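Local coordinates for sensor protein kinase HptS (Staphylococcus aureus, PDB 6LKI) that probably senses an extracellular signal, likely hexose phosphate, and relays it as a histidine kinase that phosphorylates its own histidine, at residues R118-I123 with A133-F138. Numbering follows the deposited sequence.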
loop_
_atom_site.group_PDB
_atom_site.type_symbol
_atom_site.label_atom_id
_atom_site.label_comp_id
_atom_site.label_asym_id
_atom_site.label_seq_id
_atom_site.Cartn_x
_atom_site.Cartn_y
_atom_site.Cartn_z
ATOM N N ARG B 118 12.943 35.740 5.979
ATOM C CA ARG B 118 13.694 34.600 6.516
ATOM C C ARG B 118 12.940 33.919 7.656
ATOM O O ARG B 118 13.542 33.328 8.555
ATOM C CB ARG B 118 15.097 35.018 6.965
ATOM C CG ARG B 118 16.019 35.407 5.822
ATOM C CD ARG B 118 16.431 34.189 5.006
ATOM N NE ARG B 118 17.203 34.556 3.821
ATOM C CZ ARG B 118 16.946 34.111 2.595
ATOM N NH1 ARG B 118 15.933 33.280 2.387
ATOM N NH2 ARG B 118 17.701 34.497 1.575
ATOM N N GLN B 119 11.613 34.007 7.625
ATOM C CA GLN B 119 10.760 33.322 8.587
ATOM C C GLN B 119 10.345 31.978 8.000
ATOM O O GLN B 119 9.766 31.924 6.910
ATOM C CB GLN B 119 9.529 34.163 8.925
ATOM C CG GLN B 119 9.835 35.530 9.519
ATOM C CD GLN B 119 8.576 36.287 9.900
ATOM O OE1 GLN B 119 7.526 35.687 10.129
ATOM N NE2 GLN B 119 8.676 37.609 9.964
ATOM N N PHE B 120 10.639 30.901 8.718
ATOM C CA PHE B 120 10.372 29.550 8.248
ATOM C C PHE B 120 9.155 28.977 8.961
ATOM O O PHE B 120 8.699 29.495 9.982
ATOM C CB PHE B 120 11.601 28.658 8.455
ATOM C CG PHE B 120 12.815 29.126 7.705
ATOM C CD1 PHE B 120 13.646 30.098 8.238
ATOM C CD2 PHE B 120 13.119 28.601 6.461
ATOM C CE1 PHE B 120 14.760 30.533 7.547
ATOM C CE2 PHE B 120 14.232 29.031 5.764
ATOM C CZ PHE B 120 15.054 29.998 6.309
ATOM N N ALA B 121 8.625 27.890 8.402
ATOM C CA ALA B 121 7.382 27.301 8.875
ATOM C C ALA B 121 7.576 25.827 9.198
ATOM O O ALA B 121 8.323 25.121 8.514
ATOM C CB ALA B 121 6.263 27.460 7.839
ATOM N N LEU B 122 6.891 25.376 10.248
ATOM C CA LEU B 122 6.846 23.976 10.641
ATOM C C LEU B 122 5.410 23.615 10.988
ATOM O O LEU B 122 4.640 24.460 11.452
ATOM C CB LEU B 122 7.753 23.689 11.850
ATOM C CG LEU B 122 9.219 23.308 11.625
ATOM C CD1 LEU B 122 10.005 23.478 12.914
ATOM C CD2 LEU B 122 9.329 21.882 11.123
ATOM N N ILE B 123 5.052 22.355 10.760
ATOM C CA ILE B 123 3.755 21.823 11.165
ATOM C C ILE B 123 4.001 20.533 11.931
ATOM O O ILE B 123 4.591 19.590 11.390
ATOM C CB ILE B 123 2.821 21.573 9.968
ATOM C CG1 ILE B 123 2.418 22.897 9.319
ATOM C CG2 ILE B 123 1.586 20.799 10.414
ATOM C CD1 ILE B 123 1.356 22.757 8.250
ATOM N N ALA B 133 7.842 21.266 6.629
ATOM C CA ALA B 133 8.981 22.138 6.880
ATOM C C ALA B 133 9.497 22.671 5.554
ATOM O O ALA B 133 9.794 21.888 4.647
ATOM C CB ALA B 133 10.097 21.394 7.623
ATOM N N ASN B 134 9.592 23.996 5.439
ATOM C CA ASN B 134 10.255 24.634 4.310
ATOM C C ASN B 134 11.699 24.999 4.636
ATOM O O ASN B 134 12.298 25.833 3.948
ATOM C CB ASN B 134 9.475 25.868 3.854
ATOM C CG ASN B 134 9.233 26.864 4.976
ATOM O OD1 ASN B 134 9.755 26.719 6.080
ATOM N ND2 ASN B 134 8.436 27.886 4.691
ATOM N N ASP B 135 12.262 24.389 5.676
ATOM C CA ASP B 135 13.636 24.608 6.105
ATOM C C ASP B 135 14.353 23.266 6.102
ATOM O O ASP B 135 13.845 22.285 6.655
ATOM C CB ASP B 135 13.671 25.247 7.499
ATOM C CG ASP B 135 15.081 25.521 8.000
ATOM O OD1 ASP B 135 16.061 25.210 7.292
ATOM O OD2 ASP B 135 15.206 26.058 9.121
ATOM N N ASP B 136 15.533 23.225 5.480
ATOM C CA ASP B 136 16.281 21.978 5.387
ATOM C C ASP B 136 16.953 21.600 6.699
ATOM O O ASP B 136 17.341 20.438 6.865
ATOM C CB ASP B 136 17.324 22.071 4.273
ATOM C CG ASP B 136 16.715 21.903 2.892
ATOM O OD1 ASP B 136 15.806 21.059 2.739
ATOM O OD2 ASP B 136 17.141 22.616 1.962
ATOM N N ARG B 137 17.092 22.547 7.634
ATOM C CA ARG B 137 17.598 22.215 8.962
ATOM C C ARG B 137 16.772 21.117 9.615
ATOM O O ARG B 137 17.299 20.330 10.410
ATOM C CB ARG B 137 17.595 23.454 9.856
ATOM C CG ARG B 137 18.582 24.537 9.465
ATOM C CD ARG B 137 18.702 25.561 10.584
ATOM N NE ARG B 137 17.732 26.643 10.439
ATOM C CZ ARG B 137 18.052 27.932 10.397
ATOM N NH1 ARG B 137 19.319 28.307 10.496
ATOM N NH2 ARG B 137 17.103 28.849 10.261
ATOM N N PHE B 138 15.484 21.052 9.297
ATOM C CA PHE B 138 14.570 20.086 9.883
ATOM C C PHE B 138 14.215 19.017 8.859
ATOM O O PHE B 138 14.152 19.279 7.654
ATOM C CB PHE B 138 13.303 20.779 10.388
ATOM C CG PHE B 138 13.546 21.687 11.555
ATOM C CD1 PHE B 138 13.705 21.167 12.827
ATOM C CD2 PHE B 138 13.641 23.057 11.378
ATOM C CE1 PHE B 138 13.938 21.996 13.906
ATOM C CE2 PHE B 138 13.875 23.894 12.454
ATOM C CZ PHE B 138 14.024 23.361 13.720
HETATM O O HOH W 1 7.840 30.255 5.737
#
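Asn134 reaches across to the backbone of Ala121 and takes over where strand pairing stops. Its OD1 accepts from Ala121 N at 2.8 Å in a nearly straight bond, with the donor tilted 20° from the amide's carbonyl plane. The other end of the amide is held as well: ND2 donates to a water that in turn donates to Gln119 O, and with both ends gripped the amide's rotation is fixed. CG sits between the backbone N and the carbonyl carbon (chi1 55°), on the side of Ala121.

All this lies at the edge of a four-stranded antiparallel sheet, strand order 130-133, 120-125, 163-169, 152-157, consistent with a PAS-like sensor domain; here strand 130-133 runs out into a loop. Next along, the Phe120 ring has Asp135 over one face, CB lying 3.6 Å from Phe120 CD2 and OD2 offset toward the rim, while Asn134 O lies at the ring edge. That carboxylate also organises its own loop: OD1 accepts from Arg137 N, closing an Asx turn, and OD2 forms a salt bridge with Arg137 NE, 2.9 Å away, and is hydrogen-bonded to Tyr168 OH.

Leu122 and Ala133 form the one bridge between the two segments, a non-hydrogen-bonded pair whose Leu122 CD2 and Ala133 CB touch at 3.6 Å. The other methyl, Leu122 CD1, sits over the centre of the Phe138 ring, 3.9 Å from its centroid, in a CH-pi contact; Phe149 meets that ring edge-to-face.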